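Local coordinates for protein FAD-dependent oxidoreductase (Actinomadura kijaniata, PDB 3M9V) that probably acts as a flavin-dependent oxidoreductase of the acyl-CoA dehydrogenase family in the biosynthesis of the sugar D-kijanose, and binds dTDP, at residues 139-144 against 180-185; 173-178 against 223-228. All coordinates share one frame; numbering follows the deposited sequence.

Overall arrangement
Both contacts lie in the middle, beta-sheet domain of an acyl-CoA dehydrogenase-type subunit, their centres about 10 Å apart. Along the chain their segments alternate: 139-144, then 173-178, then 180-185, then 223-228. Contact 1 pairs strands 141-147 and 180-187 in parallel; contact 2 sets the turn between strands 163-172 and 180-187 against the start of strand 225-234. All these strands belong to one mixed sheet, and helix 96-118 packs on residues of both contacts. C142 of contact 1 touches the backbone of S173 and M174, which joins the two directly. Contact 1 brings N184 to dTDP, while contact 2 holds S173, an FMN-binding residue.

Contact 1: residues 139-144 against 180-185; sequences AVVCSG and HFVINA
C142 and F181 sit side by side as a bridged pair on one face of the sheet. CB of C142 comes 3.5 Å from CD1 of F181. The sulfur stands obliquely to the ring, with SG of C142 4.6 Å from the F181 ring centroid. In C142, SG lies anti to the carbonyl carbon (chi1 -64°), which puts it 3.9 Å from CE1 of F181, and this small, polarisable side chain suits a place beside an aromatic ring. F181 also meets the ring of F208, and I227 packs on it. Further along this face, CD1 of I183 bends back to the bare backbone of G144, 3.9 Å from its CA; a CB on G144 would collide with that methyl as it stands, consistent with glycine at this position.

The other face carries V141, S143, H180 and V182. V141 and V182 cross obliquely, CG1 of V141 lying 3.9 Å from CG2 of V182. Their branched side chains suit an extended backbone. Nearer the start of the pairing, the imidazole of H180 lies beside A139, with CE1 of H180 3.8 Å from CB of A139. S143 turns its hydroxyl to R108 of helix 96-118, which supplies a polar partner in a buried setting.

Between the two faces, five backbone hydrogen bonds join the segments. H180, V182 and N184 donate to V140, C142 and G144, while C142 and G144 donate back to H180 and V182, the pattern of parallel strands. The shortest, 2.8 Å from G144 N to V182 O, is almost straight at 172°. The chemistry implies a parallel pair joined by backbone hydrogen bonds, with apolar and sulfur-aromatic packing on its faces and N184, at its end, placed to make a weak hydrogen bond to the dTDP phosphate.

Contact 2: residues 173-178 against 223-228; sequences SMAPVG and GTVDIV
A short hydroxyl-to-hydroxyl hydrogen bond joins S173 and T224, S173 OG lying 2.6 Å from T224 OG1, and either could be the donor. T224 OG1 is also bonded to S222, so the threonine links two serines; hydroxyl residues suit such a chain because each can both donate and accept.

Apolar contacts are made by A175, whose CB points toward 223-228. This CB of A175 rests 3.5 Å from CG2 of V225, with CG2 of I227 rather farther away; the single methyl of an alanine fits against these branched side chains.

The proline ring packs on the backbone of G223. CD of P176 lies 3.3 Å from G223 O, and its CG touches CA of the glycine. G223 has a positive phi of 65°, which favours glycine, and a CB there would run into P176 CD. T224 is the centre of an inverse gamma turn, closed by a weak bond from V225 N to G223 O. An alanine in place of P176 would lose the CG and CD contacts and would probably open a gap beside G223 and free the backbone at this position, which the ring now restrains.

Together the ring packing and the hydroxyl pair hold the turn after strand 163-172 against the start of strand 225-234, which probably helps to place S173, an FMN-binding residue.

Contact 1: residues 139-144 against 180-185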
loop_
_atom_site.group_PDB
_atom_site.type_symbol
_atom_site.label_atom_id
_atom_site.label_comp_id
_atom_site.label_asym_id
_atom_site.label_seq_id
_atom_site.Cartn_x
_atom_site.Cartn_y
_atom_site.Cartn_z
ATOM N N ALA A 139 39.048 19.069 -15.370
ATOM C CA ALA A 139 38.213 19.621 -14.317
ATOM C C ALA A 139 37.132 18.624 -13.904
ATOM O O ALA A 139 36.328 18.205 -14.743
ATOM C CB ALA A 139 37.600 20.944 -14.740
ATOM N N VAL A 140 37.116 18.246 -12.629
ATOM C CA VAL A 140 36.089 17.339 -12.086
ATOM C C VAL A 140 35.380 18.143 -10.994
ATOM O O VAL A 140 35.992 18.500 -9.985
ATOM C CB VAL A 140 36.697 16.009 -11.568
ATOM C CG1 VAL A 140 35.696 15.100 -10.826
ATOM C CG2 VAL A 140 37.352 15.256 -12.727
ATOM N N VAL A 141 34.118 18.485 -11.242
ATOM C CA VAL A 141 33.431 19.526 -10.488
ATOM C C VAL A 141 32.388 19.000 -9.494
ATOM O O VAL A 141 31.350 18.453 -9.883
ATOM C CB VAL A 141 32.795 20.588 -11.434
ATOM C CG1 VAL A 141 32.325 21.793 -10.628
ATOM C CG2 VAL A 141 33.799 21.100 -12.457
ATOM N N CYS A 142 32.680 19.155 -8.206
ATOM C CA CYS A 142 31.829 18.688 -7.114
ATOM C C CYS A 142 31.064 19.873 -6.556
ATOM O O CYS A 142 31.468 21.020 -6.785
ATOM C CB CYS A 142 32.686 18.111 -5.992
ATOM S SG CYS A 142 33.568 16.665 -6.537
ATOM N N SER A 143 29.978 19.597 -5.839
ATOM C CA SER A 143 29.097 20.655 -5.328
ATOM C C SER A 143 29.023 20.473 -3.831
ATOM O O SER A 143 28.693 19.386 -3.375
ATOM C CB SER A 143 27.677 20.544 -5.896
ATOM O OG SER A 143 27.684 20.814 -7.292
ATOM N N GLY A 144 29.391 21.491 -3.060
ATOM C CA GLY A 144 29.392 21.361 -1.606
ATOM C C GLY A 144 28.226 22.249 -1.210
ATOM O O GLY A 144 28.321 23.485 -1.208
ATOM N N HIS A 180 37.696 20.750 -8.601
ATOM C CA HIS A 180 37.080 22.051 -8.360
ATOM C C HIS A 180 35.793 21.842 -7.575
ATOM O O HIS A 180 35.061 20.900 -7.896
ATOM C CB HIS A 180 36.637 22.696 -9.663
ATOM C CG HIS A 180 37.744 23.128 -10.574
ATOM N ND1 HIS A 180 38.566 22.236 -11.231
ATOM C CD2 HIS A 180 38.104 24.365 -10.997
ATOM C CE1 HIS A 180 39.413 22.914 -11.987
ATOM N NE2 HIS A 180 39.148 24.205 -11.873
ATOM N N PHE A 181 35.495 22.712 -6.614
ATOM C CA PHE A 181 34.368 22.495 -5.703
ATOM C C PHE A 181 33.556 23.782 -5.677
ATOM O O PHE A 181 34.056 24.838 -5.238
ATOM C CB PHE A 181 34.876 22.147 -4.300
ATOM C CG PHE A 181 35.605 20.843 -4.234
ATOM C CD1 PHE A 181 34.964 19.694 -3.788
ATOM C CD2 PHE A 181 36.907 20.742 -4.702
ATOM C CE1 PHE A 181 35.634 18.473 -3.754
ATOM C CE2 PHE A 181 37.585 19.533 -4.695
ATOM C CZ PHE A 181 36.945 18.401 -4.217
ATOM N N VAL A 182 32.330 23.716 -6.193
ATOM C CA VAL A 182 31.425 24.860 -6.108
ATOM C C VAL A 182 30.700 24.805 -4.768
ATOM O O VAL A 182 30.093 23.782 -4.446
ATOM C CB VAL A 182 30.404 24.835 -7.256
ATOM C CG1 VAL A 182 29.461 26.032 -7.193
ATOM C CG2 VAL A 182 31.116 24.847 -8.575
ATOM N N ILE A 183 30.780 25.866 -3.968
ATOM C CA ILE A 183 30.416 25.775 -2.558
ATOM C C ILE A 183 29.307 26.790 -2.333
ATOM O O ILE A 183 29.417 27.933 -2.782
ATOM C CB ILE A 183 31.601 26.153 -1.637
ATOM C CG1 ILE A 183 32.798 25.242 -1.920
ATOM C CG2 ILE A 183 31.268 26.014 -0.149
ATOM C CD1 ILE A 183 32.497 23.772 -1.702
ATOM N N ASN A 184 28.233 26.382 -1.667
ATOM C CA ASN A 184 27.206 27.352 -1.323
ATOM C C ASN A 184 27.582 28.029 -0.010
ATOM O O ASN A 184 27.719 27.368 1.021
ATOM C CB ASN A 184 25.858 26.658 -1.163
ATOM C CG ASN A 184 25.286 26.215 -2.497
ATOM O OD1 ASN A 184 25.936 26.307 -3.544
ATOM N ND2 ASN A 184 24.040 25.760 -2.465
ATOM N N ALA A 185 27.737 29.346 -0.027
ATOM C CA ALA A 185 28.232 29.994 1.182
ATOM C C ALA A 185 27.448 31.293 1.322
ATOM O O ALA A 185 26.728 31.675 0.397
ATOM C CB ALA A 185 29.741 30.239 1.049
#

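Contact 2: residues 173-178 against 223-228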
loop_
_atom_site.group_PDB
_atom_site.type_symbol
_atom_site.label_atom_id
_atom_site.label_comp_id
_atom_site.label_asym_id
_atom_site.label_seq_id
_atom_site.Cartn_x
_atom_site.Cartn_y
_atom_site.Cartn_z
ATOM N N SER A 173 29.416 14.200 -2.941
ATOM C CA SER A 173 29.742 13.040 -3.773
ATOM C C SER A 173 30.837 13.323 -4.811
ATOM O O SER A 173 30.922 14.451 -5.304
ATOM C CB SER A 173 28.479 12.577 -4.522
ATOM O OG SER A 173 27.480 12.221 -3.578
ATOM N N MET A 174 31.618 12.305 -5.164
ATOM C CA MET A 174 32.681 12.451 -6.160
ATOM C C MET A 174 33.898 13.217 -5.625
ATOM O O MET A 174 34.895 13.388 -6.338
ATOM C CB MET A 174 32.174 13.098 -7.465
ATOM C CG MET A 174 33.092 12.784 -8.667
ATOM S SD MET A 174 32.442 13.268 -10.270
ATOM C CE MET A 174 31.947 14.966 -9.988
ATOM N N ALA A 175 33.816 13.700 -4.386
ATOM C CA ALA A 175 34.905 14.507 -3.832
ATOM C C ALA A 175 36.304 13.891 -3.969
ATOM O O ALA A 175 37.304 14.575 -4.165
ATOM C CB ALA A 175 34.618 14.933 -2.386
ATOM N N PRO A 176 36.403 12.559 -3.893
ATOM C CA PRO A 176 37.756 12.011 -3.955
ATOM C C PRO A 176 38.539 12.334 -5.230
ATOM O O PRO A 176 39.772 12.372 -5.176
ATOM C CB PRO A 176 37.509 10.509 -3.803
ATOM C CG PRO A 176 36.312 10.491 -2.850
ATOM C CD PRO A 176 35.419 11.567 -3.419
ATOM N N VAL A 177 37.874 12.569 -6.356
ATOM C CA VAL A 177 38.617 12.884 -7.576
ATOM C C VAL A 177 38.347 14.336 -7.958
ATOM O O VAL A 177 38.704 14.771 -9.049
ATOM C CB VAL A 177 38.311 11.895 -8.752
ATOM C CG1 VAL A 177 38.722 10.463 -8.389
ATOM C CG2 VAL A 177 36.823 11.851 -9.101
ATOM N N GLY A 178 37.731 15.100 -7.062
ATOM C CA GLY A 178 37.260 16.429 -7.443
ATOM C C GLY A 178 38.467 17.354 -7.561
ATOM O O GLY A 178 39.404 17.223 -6.784
ATOM N N GLY A 223 31.785 8.137 -2.837
ATOM C CA GLY A 223 32.740 9.142 -2.342
ATOM C C GLY A 223 32.088 10.358 -1.704
ATOM O O GLY A 223 32.509 11.501 -1.943
ATOM N N THR A 224 31.052 10.088 -0.912
ATOM C CA THR A 224 30.127 11.123 -0.492
ATOM C C THR A 224 30.631 11.701 0.837
ATOM O O THR A 224 30.005 11.580 1.891
ATOM C CB THR A 224 28.667 10.607 -0.549
ATOM O OG1 THR A 224 28.356 10.362 -1.929
ATOM C CG2 THR A 224 27.653 11.656 -0.022
ATOM N N VAL A 225 31.802 12.333 0.784
ATOM C CA VAL A 225 32.534 12.638 2.003
ATOM C C VAL A 225 32.332 14.088 2.394
ATOM O O VAL A 225 31.682 14.835 1.674
ATOM C CB VAL A 225 34.032 12.400 1.814
ATOM C CG1 VAL A 225 34.316 10.919 1.492
ATOM C CG2 VAL A 225 34.616 13.367 0.768
ATOM N N ASP A 226 32.894 14.472 3.531
ATOM C CA ASP A 226 32.905 15.857 3.992
ATOM C C ASP A 226 34.108 16.659 3.496
ATOM O O ASP A 226 35.162 16.070 3.258
ATOM C CB ASP A 226 32.958 15.834 5.510
ATOM C CG ASP A 226 31.587 15.628 6.116
ATOM O OD1 ASP A 226 30.721 14.948 5.518
ATOM O OD2 ASP A 226 31.363 16.218 7.189
ATOM N N ILE A 227 33.963 17.975 3.312
ATOM C CA ILE A 227 35.139 18.767 2.914
ATOM C C ILE A 227 35.234 19.984 3.845
ATOM O O ILE A 227 34.207 20.510 4.272
ATOM C CB ILE A 227 35.110 19.200 1.447
ATOM C CG1 ILE A 227 33.930 20.149 1.194
ATOM C CG2 ILE A 227 35.169 17.980 0.493
ATOM C CD1 ILE A 227 33.730 20.478 -0.251
ATOM N N VAL A 228 36.450 20.400 4.190
ATOM C CA VAL A 228 36.682 21.390 5.244
ATOM C C VAL A 228 37.475 22.586 4.729
ATOM O O VAL A 228 38.423 22.409 3.954
ATOM C CB VAL A 228 37.462 20.773 6.410
ATOM C CG1 VAL A 228 37.512 21.730 7.599
ATOM C CG2 VAL A 228 36.808 19.472 6.836
#